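Local coordinates for protein sorting nexin-3 (Saccharomyces cerevisiae S288C, PDB 1OCU) that binds phosphatidylinositol 3-phosphate and, as part of the retrieval machinery at the prevacuolar compartment, keeps late Golgi membrane proteins in place, at residues F57-I62 and K77-Y82; P107-K112 and Q129-W134. One frame throughout, in Å; residues are numbered along the deposited sequence.

Contact 1. Residues F57-I62 and K77-Y82. With PIB (2-(butanoyloxy)-1-{[(hydroxy{[2,3,4,6-tetrahydroxy-5-(phosphonooxy)cyclohexyl]oxy}phosphoryl)oxy]methyl}ethyl butanoate), chain C.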
ATOM      1  N   PHE A  57      -6.752  15.152  -6.110  1.00 35.33           N
ATOM      2  CA  PHE A  57      -6.145  14.208  -5.181  1.00 34.40           C
ATOM      3  C   PHE A  57      -4.797  13.663  -5.635  1.00 32.30           C
ATOM      4  O   PHE A  57      -4.453  13.715  -6.814  1.00 31.67           O
ATOM      5  CB  PHE A  57      -7.105  13.030  -4.956  1.00 33.47           C
ATOM      6  CG  PHE A  57      -7.168  12.063  -6.119  1.00 35.29           C
ATOM      7  CD1 PHE A  57      -6.309  10.967  -6.178  1.00 33.17           C
ATOM      8  CD2 PHE A  57      -8.089  12.249  -7.149  1.00 34.05           C
ATOM      9  CE1 PHE A  57      -6.366  10.067  -7.241  1.00 35.31           C
ATOM     10  CE2 PHE A  57      -8.158  11.355  -8.220  1.00 33.91           C
ATOM     11  CZ  PHE A  57      -7.296  10.260  -8.270  1.00 35.06           C
ATOM     12  N   THR A  58      -4.045  13.127  -4.680  1.00 31.00           N
ATOM     13  CA  THR A  58      -2.744  12.544  -4.962  1.00 31.57           C
ATOM     14  C   THR A  58      -2.778  11.025  -4.743  1.00 31.04           C
ATOM     15  O   THR A  58      -3.387  10.540  -3.787  1.00 29.85           O
ATOM     16  CB  THR A  58      -1.660  13.109  -4.020  1.00 31.98           C
ATOM     17  OG1 THR A  58      -1.639  14.537  -4.101  1.00 33.46           O
ATOM     18  CG2 THR A  58      -0.292  12.561  -4.405  1.00 30.38           C
ATOM     19  N   ASP A  59      -2.144  10.273  -5.630  1.00 29.79           N
ATOM     20  CA  ASP A  59      -2.071   8.835  -5.431  1.00 30.32           C
ATOM     21  C   ASP A  59      -0.624   8.424  -5.610  1.00 29.98           C
ATOM     22  O   ASP A  59       0.181   9.184  -6.146  1.00 28.78           O
ATOM     23  CB  ASP A  59      -3.025   8.062  -6.364  1.00 29.29           C
ATOM     24  CG  ASP A  59      -2.715   8.235  -7.828  1.00 30.86           C
ATOM     25  OD1 ASP A  59      -3.562   7.810  -8.637  1.00 31.61           O
ATOM     26  OD2 ASP A  59      -1.647   8.772  -8.188  1.00 34.27           O
ATOM     27  N   TYR A  60      -0.286   7.233  -5.137  1.00 31.02           N
ATOM     28  CA  TYR A  60       1.087   6.761  -5.214  1.00 30.32           C
ATOM     29  C   TYR A  60       1.149   5.399  -5.871  1.00 31.74           C
ATOM     30  O   TYR A  60       0.176   4.633  -5.839  1.00 31.50           O
ATOM     31  CB  TYR A  60       1.680   6.673  -3.803  1.00 29.80           C
ATOM     32  CG  TYR A  60       1.493   7.929  -2.990  1.00 27.29           C
ATOM     33  CD1 TYR A  60       0.229   8.309  -2.543  1.00 25.90           C
ATOM     34  CD2 TYR A  60       2.567   8.776  -2.729  1.00 29.07           C
ATOM     35  CE1 TYR A  60       0.033   9.508  -1.865  1.00 28.88           C
ATOM     36  CE2 TYR A  60       2.389   9.980  -2.051  1.00 30.00           C
ATOM     37  CZ  TYR A  60       1.117  10.344  -1.626  1.00 31.72           C
ATOM     38  OH  TYR A  60       0.928  11.556  -0.997  1.00 32.58           O
ATOM     39  N   GLU A  61       2.288   5.091  -6.474  1.00 30.33           N
ATOM     40  CA  GLU A  61       2.428   3.793  -7.104  1.00 32.96           C
ATOM     41  C   GLU A  61       3.100   2.805  -6.171  1.00 32.47           C
ATOM     42  O   GLU A  61       4.129   3.109  -5.557  1.00 30.05           O
ATOM     43  CB  GLU A  61       3.253   3.877  -8.386  1.00 35.33           C
ATOM     44  CG  GLU A  61       3.435   2.517  -9.031  1.00 38.41           C
ATOM     45  CD  GLU A  61       4.384   2.537 -10.198  1.00 42.63           C
ATOM     46  OE1 GLU A  61       4.061   3.190 -11.217  1.00 43.26           O
ATOM     47  OE2 GLU A  61       5.457   1.897 -10.092  1.00 45.79           O
ATOM     48  N   ILE A  62       2.492   1.629  -6.053  1.00 32.45           N
ATOM     49  CA  ILE A  62       3.051   0.557  -5.245  1.00 32.27           C
ATOM     50  C   ILE A  62       3.568  -0.461  -6.265  1.00 31.93           C
ATOM     51  O   ILE A  62       2.806  -0.947  -7.107  1.00 29.86           O
ATOM     52  CB  ILE A  62       1.982  -0.138  -4.343  1.00 33.80           C
ATOM     53  CG1 ILE A  62       1.360   0.860  -3.366  1.00 34.82           C
ATOM     54  CG2 ILE A  62       2.629  -1.264  -3.525  1.00 31.35           C
ATOM     55  CD1 ILE A  62       0.522   1.920  -4.030  1.00 43.02           C
ATOM     56  N   LYS A  77       2.072  -3.666 -10.244  1.00 37.70           N
ATOM     57  CA  LYS A  77       2.208  -2.217 -10.155  1.00 38.75           C
ATOM     58  C   LYS A  77       0.819  -1.602 -10.090  1.00 36.16           C
ATOM     59  O   LYS A  77       0.050  -1.688 -11.035  1.00 35.28           O
ATOM     60  CB  LYS A  77       2.959  -1.655 -11.364  1.00 41.34           C
ATOM     61  CG  LYS A  77       4.453  -1.924 -11.345  1.00 46.72           C
ATOM     62  CD  LYS A  77       5.178  -1.119 -12.420  1.00 51.38           C
ATOM     63  CE  LYS A  77       4.915  -1.653 -13.820  1.00 54.14           C
ATOM     64  NZ  LYS A  77       5.502  -3.015 -14.030  1.00 56.84           N
ATOM     65  N   VAL A  78       0.494  -0.998  -8.957  1.00 34.97           N
ATOM     66  CA  VAL A  78      -0.807  -0.378  -8.789  1.00 33.17           C
ATOM     67  C   VAL A  78      -0.627   1.008  -8.190  1.00 32.12           C
ATOM     68  O   VAL A  78       0.455   1.362  -7.726  1.00 30.81           O
ATOM     69  CB  VAL A  78      -1.713  -1.228  -7.874  1.00 34.34           C
ATOM     70  CG1 VAL A  78      -1.803  -2.656  -8.420  1.00 35.79           C
ATOM     71  CG2 VAL A  78      -1.170  -1.244  -6.456  1.00 33.72           C
ATOM     72  N   ARG A  79      -1.687   1.801  -8.222  1.00 31.71           N
ATOM     73  CA  ARG A  79      -1.637   3.141  -7.677  1.00 31.56           C
ATOM     74  C   ARG A  79      -2.679   3.216  -6.577  1.00 31.44           C
ATOM     75  O   ARG A  79      -3.772   2.660  -6.705  1.00 31.65           O
ATOM     76  CB  ARG A  79      -1.897   4.184  -8.779  1.00 33.69           C
ATOM     77  CG  ARG A  79      -0.823   4.202  -9.899  1.00 32.33           C
ATOM     78  CD  ARG A  79      -0.870   5.501 -10.721  1.00 32.23           C
ATOM     79  NE  ARG A  79      -0.498   6.643  -9.891  1.00 33.91           N
ATOM     80  CZ  ARG A  79       0.754   7.029  -9.655  1.00 32.20           C
ATOM     81  NH1 ARG A  79       1.769   6.379 -10.206  1.00 29.31           N
ATOM     82  NH2 ARG A  79       0.990   8.036  -8.817  1.00 30.30           N
ATOM     83  N   ARG A  80      -2.329   3.886  -5.485  1.00 29.44           N
ATOM     84  CA  ARG A  80      -3.229   3.995  -4.356  1.00 27.40           C
ATOM     85  C   ARG A  80      -3.222   5.380  -3.718  1.00 30.05           C
ATOM     86  O   ARG A  80      -2.192   6.055  -3.664  1.00 30.59           O
ATOM     87  CB  ARG A  80      -2.855   2.950  -3.294  1.00 25.78           C
ATOM     88  CG  ARG A  80      -2.963   1.488  -3.744  1.00 25.78           C
ATOM     89  CD  ARG A  80      -4.404   1.028  -3.772  1.00 24.52           C
ATOM     90  NE  ARG A  80      -4.537  -0.413  -3.967  1.00 29.17           N
ATOM     91  CZ  ARG A  80      -4.654  -1.024  -5.144  1.00 28.12           C
ATOM     92  NH1 ARG A  80      -4.659  -0.324  -6.267  1.00 25.23           N
ATOM     93  NH2 ARG A  80      -4.776  -2.346  -5.192  1.00 26.86           N
ATOM     94  N   ARG A  81      -4.394   5.773  -3.230  1.00 30.03           N
ATOM     95  CA  ARG A  81      -4.617   7.036  -2.541  1.00 30.70           C
ATOM     96  C   ARG A  81      -4.338   6.800  -1.066  1.00 29.92           C
ATOM     97  O   ARG A  81      -4.439   5.669  -0.589  1.00 29.02           O
ATOM     98  CB  ARG A  81      -6.084   7.432  -2.620  1.00 32.55           C
ATOM     99  CG  ARG A  81      -6.547   8.206  -3.797  1.00 35.38           C
ATOM    100  CD  ARG A  81      -7.657   9.100  -3.266  1.00 38.24           C
ATOM    101  NE  ARG A  81      -8.604   9.500  -4.285  1.00 40.88           N
ATOM    102  CZ  ARG A  81      -9.535  10.423  -4.102  1.00 37.26           C
ATOM    103  NH1 ARG A  81     -10.355  10.714  -5.094  1.00 39.46           N
ATOM    104  NH2 ARG A  81      -9.633  11.056  -2.939  1.00 34.24           N
ATOM    105  N   TYR A  82      -4.062   7.873  -0.330  1.00 27.78           N
ATOM    106  CA  TYR A  82      -3.802   7.743   1.093  1.00 27.79           C
ATOM    107  C   TYR A  82      -5.014   7.140   1.794  1.00 26.93           C
ATOM    108  O   TYR A  82      -4.874   6.296   2.667  1.00 25.69           O
ATOM    109  CB  TYR A  82      -3.458   9.105   1.710  1.00 28.96           C
ATOM    110  CG  TYR A  82      -3.204   9.037   3.197  1.00 27.93           C
ATOM    111  CD1 TYR A  82      -4.241   9.196   4.114  1.00 28.65           C
ATOM    112  CD2 TYR A  82      -1.928   8.770   3.691  1.00 28.09           C
ATOM    113  CE1 TYR A  82      -4.012   9.089   5.491  1.00 30.02           C
ATOM    114  CE2 TYR A  82      -1.691   8.660   5.061  1.00 27.38           C
ATOM    115  CZ  TYR A  82      -2.732   8.818   5.953  1.00 28.95           C
ATOM    116  OH  TYR A  82      -2.494   8.679   7.305  1.00 32.28           O
TER
HETATM  117  C1  PIB C1163      -8.117  13.167   4.675  1.00 44.79           C
HETATM  118  C2  PIB C1163      -8.025  11.990   3.669  1.00 40.62           C
HETATM  119  C3  PIB C1163      -7.153  12.416   2.480  1.00 38.17           C
HETATM  120  C4  PIB C1163      -5.706  12.875   2.965  1.00 36.07           C
HETATM  121  C5  PIB C1163      -5.853  14.094   3.929  1.00 37.94           C
HETATM  122  C6  PIB C1163      -6.705  13.623   5.170  1.00 41.97           C
HETATM  123  O1  PIB C1163      -8.927  12.732   5.772  1.00 51.05           O
HETATM  124  O2  PIB C1163      -7.445  10.872   4.318  1.00 41.62           O
HETATM  125  O3  PIB C1163      -7.146  11.276   1.613  1.00 34.29           O
HETATM  126  O4  PIB C1163      -4.923  13.288   1.843  1.00 34.03           O
HETATM  127  O5  PIB C1163      -4.573  14.510   4.377  1.00 38.91           O
HETATM  128  O6  PIB C1163      -6.856  14.706   6.080  1.00 42.11           O
HETATM  129  P1  PIB C1163     -10.434  13.167   6.002  1.00 53.96           P
HETATM  130  O11 PIB C1163     -11.095  12.080   6.956  1.00 54.51           O
HETATM  131  O12 PIB C1163     -11.208  13.257   4.637  1.00 53.15           O
HETATM  132  O13 PIB C1163     -10.409  14.620   6.737  1.00 54.29           O
HETATM  133  P3  PIB C1163      -7.031  11.345   0.023  1.00 31.29           P
HETATM  134  O31 PIB C1163      -5.627  11.935  -0.366  1.00 34.32           O
HETATM  135  O32 PIB C1163      -8.193  12.282  -0.502  1.00 33.22           O
HETATM  136  O33 PIB C1163      -7.115   9.866  -0.509  1.00 32.20           O
HETATM  137  C7  PIB C1163     -10.213  15.837   6.022  1.00 54.84           C
HETATM  138  C8  PIB C1163     -10.864  16.923   6.870  1.00 53.83           C
HETATM  139  O   HOH W   1       1.883   3.971 -12.149  1.00 60.35           O
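Arg81 lays its guanidinium flat on the ring of Phe57 while also turning toward the 3-phosphate of the bound lipid, a cation-pi stack built into a phosphoinositide pocket. The two residues sit where the beta hairpin of the PX fold, strands 57-66 and 75-81, runs into helix 82-89. The planes are 13° apart, and NE of Arg81 comes closest, 3.3 Å from CD1 of Phe57, off-centre toward the rim. With chi1 at 75°, Phe57 holds CG between its backbone N and carbonyl carbon, which swings the ring across to the arginine. Pinned on this face, the guanidinium offers its edge to the phosphate: NH2 of Arg81 makes a weak hydrogen bond to O32 of PIB. Ser83, Lys112 and Arg127 also belong to the lipid site.

Behind the pocket the strands pair in antiparallel fashion. Tyr60 and Arg80 form one hydrogen-bonded pair, with Arg80 N only 2.6 Å from Tyr60 O, and Ile62 and Val78 form the next. On the face that carries these four side chains, CD1 of Ile62 meets CG of Arg80 crosswise at 3.5 Å, and the guanidinium of Arg80 is carried on to the carbonyl of Ala157.

Asp59, Glu61 and Arg79 project from the other face of the sheet. A bend at chi3 (66°) curls Arg79 back across residues 57-62 into a side-on salt bridge, both NE and NH2 going to OD2 of Asp59, which also bonds to His46. A water donates to OE1 of Glu61 and accepts from NH1 of Arg79, while His41 holds OE2 of Glu61. NE and NH2 of Arg79 approach OD2 of Asp59 from the same face of the carboxylate, at 3.0 and 2.8 Å.

Contact 2. Residues P107-K112 and Q129-W134. With PIB (2-(butanoyloxy)-1-{[(hydroxy{[2,3,4,6-tetrahydroxy-5-(phosphonooxy)cyclohexyl]oxy}phosphoryl)oxy]methyl}ethyl butanoate), chain C.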
ATOM      1  N   PRO A 107       1.287  -1.225  12.573  1.00 32.17           N
ATOM      2  CA  PRO A 107       1.662   0.150  12.925  1.00 31.82           C
ATOM      3  C   PRO A 107       0.682   1.129  12.289  1.00 32.21           C
ATOM      4  O   PRO A 107       0.110   0.828  11.241  1.00 30.53           O
ATOM      5  CB  PRO A 107       3.075   0.285  12.346  1.00 29.93           C
ATOM      6  CG  PRO A 107       3.049  -0.633  11.158  1.00 31.38           C
ATOM      7  CD  PRO A 107       2.297  -1.842  11.692  1.00 31.33           C
ATOM      8  N   HIS A 108       0.471   2.288  12.914  1.00 33.87           N
ATOM      9  CA  HIS A 108      -0.440   3.258  12.318  1.00 35.55           C
ATOM     10  C   HIS A 108       0.232   3.932  11.135  1.00 32.59           C
ATOM     11  O   HIS A 108       1.460   3.958  11.032  1.00 30.71           O
ATOM     12  CB  HIS A 108      -0.904   4.309  13.333  1.00 41.40           C
ATOM     13  CG  HIS A 108       0.066   4.555  14.440  1.00 46.36           C
ATOM     14  ND1 HIS A 108      -0.146   4.103  15.724  1.00 49.50           N
ATOM     15  CD2 HIS A 108       1.257   5.198  14.455  1.00 48.62           C
ATOM     16  CE1 HIS A 108       0.875   4.458  16.485  1.00 51.33           C
ATOM     17  NE2 HIS A 108       1.740   5.123  15.740  1.00 51.51           N
ATOM     18  N   LEU A 109      -0.588   4.449  10.231  1.00 30.39           N
ATOM     19  CA  LEU A 109      -0.104   5.118   9.033  1.00 30.69           C
ATOM     20  C   LEU A 109       0.489   6.474   9.388  1.00 30.75           C
ATOM     21  O   LEU A 109       0.219   6.997  10.459  1.00 28.79           O
ATOM     22  CB  LEU A 109      -1.261   5.285   8.046  1.00 29.23           C
ATOM     23  CG  LEU A 109      -1.677   4.016   7.308  1.00 29.54           C
ATOM     24  CD1 LEU A 109      -3.090   4.162   6.780  1.00 28.70           C
ATOM     25  CD2 LEU A 109      -0.698   3.758   6.180  1.00 26.18           C
ATOM     26  N   PRO A 110       1.300   7.057   8.488  1.00 33.50           N
ATOM     27  CA  PRO A 110       1.944   8.362   8.691  1.00 37.54           C
ATOM     28  C   PRO A 110       1.051   9.449   9.277  1.00 40.58           C
ATOM     29  O   PRO A 110       1.474  10.154  10.192  1.00 44.48           O
ATOM     30  CB  PRO A 110       2.502   8.712   7.301  1.00 35.07           C
ATOM     31  CG  PRO A 110       1.811   7.756   6.361  1.00 35.40           C
ATOM     32  CD  PRO A 110       1.674   6.508   7.177  1.00 34.93           C
ATOM     33  N   GLY A 111      -0.171   9.596   8.776  1.00 43.16           N
ATOM     34  CA  GLY A 111      -1.053  10.603   9.353  1.00 44.08           C
ATOM     35  C   GLY A 111      -1.852  11.498   8.424  1.00 45.37           C
ATOM     36  O   GLY A 111      -1.418  11.827   7.322  1.00 45.10           O
ATOM     37  N   LYS A 112      -3.037  11.893   8.879  1.00 47.79           N
ATOM     38  CA  LYS A 112      -3.893  12.780   8.105  1.00 50.97           C
ATOM     39  C   LYS A 112      -3.218  14.148   7.999  1.00 53.71           C
ATOM     40  O   LYS A 112      -2.416  14.519   8.856  1.00 52.77           O
ATOM     41  CB  LYS A 112      -5.253  12.907   8.782  1.00 50.49           C
ATOM     42  CG  LYS A 112      -6.116  11.656   8.679  1.00 50.03           C
ATOM     43  CD  LYS A 112      -7.401  11.827   9.477  1.00 51.63           C
ATOM     44  CE  LYS A 112      -8.373  10.677   9.268  1.00 51.70           C
ATOM     45  NZ  LYS A 112      -8.947  10.673   7.897  1.00 53.22           N
ATOM     46  N   GLN A 129       7.473   8.803   1.755  1.00 37.78           N
ATOM     47  CA  GLN A 129       8.458   8.052   2.515  1.00 38.31           C
ATOM     48  C   GLN A 129       7.779   7.292   3.636  1.00 36.78           C
ATOM     49  O   GLN A 129       8.141   6.155   3.928  1.00 35.97           O
ATOM     50  CB  GLN A 129       9.524   8.975   3.106  1.00 41.90           C
ATOM     51  CG  GLN A 129      10.563   9.456   2.111  1.00 48.78           C
ATOM     52  CD  GLN A 129      11.767  10.062   2.803  1.00 54.20           C
ATOM     53  OE1 GLN A 129      11.637  11.009   3.583  1.00 56.66           O
ATOM     54  NE2 GLN A 129      12.947   9.513   2.530  1.00 56.39           N
ATOM     55  N   GLY A 130       6.802   7.931   4.271  1.00 33.76           N
ATOM     56  CA  GLY A 130       6.080   7.276   5.348  1.00 33.31           C
ATOM     57  C   GLY A 130       5.334   6.047   4.838  1.00 33.52           C
ATOM     58  O   GLY A 130       5.358   4.992   5.472  1.00 34.32           O
ATOM     59  N   LEU A 131       4.677   6.184   3.686  1.00 30.81           N
ATOM     60  CA  LEU A 131       3.922   5.091   3.086  1.00 28.71           C
ATOM     61  C   LEU A 131       4.850   3.961   2.647  1.00 28.42           C
ATOM     62  O   LEU A 131       4.516   2.792   2.803  1.00 27.22           O
ATOM     63  CB  LEU A 131       3.111   5.603   1.893  1.00 25.18           C
ATOM     64  CG  LEU A 131       1.924   6.522   2.228  1.00 26.43           C
ATOM     65  CD1 LEU A 131       1.289   7.057   0.927  1.00 21.66           C
ATOM     66  CD2 LEU A 131       0.896   5.748   3.068  1.00 21.82           C
ATOM     67  N   ASN A 132       6.014   4.318   2.107  1.00 28.88           N
ATOM     68  CA  ASN A 132       6.996   3.336   1.670  1.00 28.80           C
ATOM     69  C   ASN A 132       7.419   2.464   2.855  1.00 30.59           C
ATOM     70  O   ASN A 132       7.358   1.232   2.791  1.00 33.00           O
ATOM     71  CB  ASN A 132       8.224   4.036   1.078  1.00 28.67           C
ATOM     72  CG  ASN A 132       9.216   3.059   0.450  1.00 29.48           C
ATOM     73  OD1 ASN A 132       8.883   2.338  -0.491  1.00 29.86           O
ATOM     74  ND2 ASN A 132      10.441   3.038   0.969  1.00 26.42           N
ATOM     75  N   THR A 133       7.835   3.113   3.935  1.00 30.22           N
ATOM     76  CA  THR A 133       8.277   2.430   5.145  1.00 31.17           C
ATOM     77  C   THR A 133       7.171   1.573   5.733  1.00 31.24           C
ATOM     78  O   THR A 133       7.388   0.424   6.115  1.00 29.66           O
ATOM     79  CB  THR A 133       8.737   3.457   6.219  1.00 32.06           C
ATOM     80  OG1 THR A 133       9.889   4.158   5.737  1.00 35.66           O
ATOM     81  CG2 THR A 133       9.085   2.759   7.540  1.00 33.53           C
ATOM     82  N   TRP A 134       5.979   2.147   5.810  1.00 31.28           N
ATOM     83  CA  TRP A 134       4.830   1.440   6.355  1.00 30.45           C
ATOM     84  C   TRP A 134       4.517   0.175   5.546  1.00 30.22           C
ATOM     85  O   TRP A 134       4.307  -0.892   6.113  1.00 29.66           O
ATOM     86  CB  TRP A 134       3.611   2.367   6.354  1.00 28.64           C
ATOM     87  CG  TRP A 134       2.424   1.816   7.073  1.00 23.82           C
ATOM     88  CD1 TRP A 134       2.168   1.896   8.402  1.00 24.65           C
ATOM     89  CD2 TRP A 134       1.338   1.084   6.493  1.00 21.93           C
ATOM     90  NE1 TRP A 134       0.981   1.258   8.696  1.00 25.26           N
ATOM     91  CE2 TRP A 134       0.454   0.749   7.538  1.00 21.93           C
ATOM     92  CE3 TRP A 134       1.028   0.679   5.185  1.00 21.19           C
ATOM     93  CZ2 TRP A 134      -0.727   0.026   7.325  1.00 23.48           C
ATOM     94  CZ3 TRP A 134      -0.147  -0.040   4.969  1.00 24.55           C
ATOM     95  CH2 TRP A 134      -1.011  -0.358   6.038  1.00 26.75           C
TER
HETATM   96  C1  PIB C1163      -8.117  13.167   4.675  1.00 44.79           C
HETATM   97  C2  PIB C1163      -8.025  11.990   3.669  1.00 40.62           C
HETATM   98  C3  PIB C1163      -7.153  12.416   2.480  1.00 38.17           C
HETATM   99  C4  PIB C1163      -5.706  12.875   2.965  1.00 36.07           C
HETATM  100  C5  PIB C1163      -5.853  14.094   3.929  1.00 37.94           C
HETATM  101  C6  PIB C1163      -6.705  13.623   5.170  1.00 41.97           C
HETATM  102  O1  PIB C1163      -8.927  12.732   5.772  1.00 51.05           O
HETATM  103  O2  PIB C1163      -7.445  10.872   4.318  1.00 41.62           O
HETATM  104  O3  PIB C1163      -7.146  11.276   1.613  1.00 34.29           O
HETATM  105  O4  PIB C1163      -4.923  13.288   1.843  1.00 34.03           O
HETATM  106  O5  PIB C1163      -4.573  14.510   4.377  1.00 38.91           O
HETATM  107  O6  PIB C1163      -6.856  14.706   6.080  1.00 42.11           O
HETATM  108  P1  PIB C1163     -10.434  13.167   6.002  1.00 53.96           P
HETATM  109  O11 PIB C1163     -11.095  12.080   6.956  1.00 54.51           O
HETATM  110  O12 PIB C1163     -11.208  13.257   4.637  1.00 53.15           O
HETATM  111  O13 PIB C1163     -10.409  14.620   6.737  1.00 54.29           O
HETATM  112  P3  PIB C1163      -7.031  11.345   0.023  1.00 31.29           P
HETATM  113  O31 PIB C1163      -5.627  11.935  -0.366  1.00 34.32           O
HETATM  114  O32 PIB C1163      -8.193  12.282  -0.502  1.00 33.22           O
HETATM  115  O33 PIB C1163      -7.115   9.866  -0.509  1.00 32.20           O
HETATM  116  C7  PIB C1163     -10.213  15.837   6.022  1.00 54.84           C
HETATM  117  C8  PIB C1163     -10.864  16.923   6.870  1.00 53.83           C
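Leu109 drops its CD2 methyl squarely onto the indole of Trp134, a CH-pi contact that forms the apolar centre between the loop and helix 121-139. The methyl lies 3.5 Å from the centroid of the six-membered ring and 18° off its normal, so it sits over the middle of the face. Trp134 holds CG anti to its backbone N (chi1 -172°), a setting that carries the indole from the helix to the loop. The same methyl of Leu109 also touches CD2 of Leu131 at 4.0 Å, one turn earlier on the helix.

Around this centre two prolines close the apolar layer. CG of Pro110 reaches CD2 of Leu131, its ring crossing that side chain at about a right angle, and the proline ring also rests against the backbone of Gly130, where the CA atoms of Pro110 and Gly130 come within 5.4 Å of each other. At the pyrrole edge of the indole, CG of Pro107 lies 3.7 Å from NE1 of Trp134.

The polar edge begins at that nitrogen. NE1 of Trp134 gives its hydrogen to O of Pro107 at 2.7 Å, almost straight at 169°; the oxygen lies close to the indole plane, although the donor stands above the plane of the carbonyl. Arg89 is a second donor to this oxygen. Beyond Gly111 the loop leads away from the helix, and Lys112 turns to the lipid, its NZ donating to O11 of PIB at 2.7 Å and to O1 of PIB at 3.0 Å, with a salt bridge to Glu86 besides. Pro107 to Pro110, Pro-His-Leu-Pro in sequence, form the PxxP loop of PX domains, followed here by Lys112 at the phosphodiester, the 1-position phosphate of the phosphoinositide pocket.

Overall arrangement
Contact 1 closes before contact 2 opens along the chain, and their centres lie 13 Å apart within a single PX domain. Contact 1 belongs to the three-stranded antiparallel sheet, whereas contact 2 ties the loop before helix 121-139 to that helix. The two meet at Tyr82, whose OH lies 2.9 Å from Gly111 N, and where CD1 of Tyr60 comes 3.8 Å from CD1 of Leu131. Both reach the same lipid, from different ends of the headgroup: residues 77-82 supply an arginine for the 3-phosphate, residues 107-112 a lysine for the phosphodiester. The end of the hairpin and the loop packed on helix 121-139 thus build one pocket from parts distant in sequence.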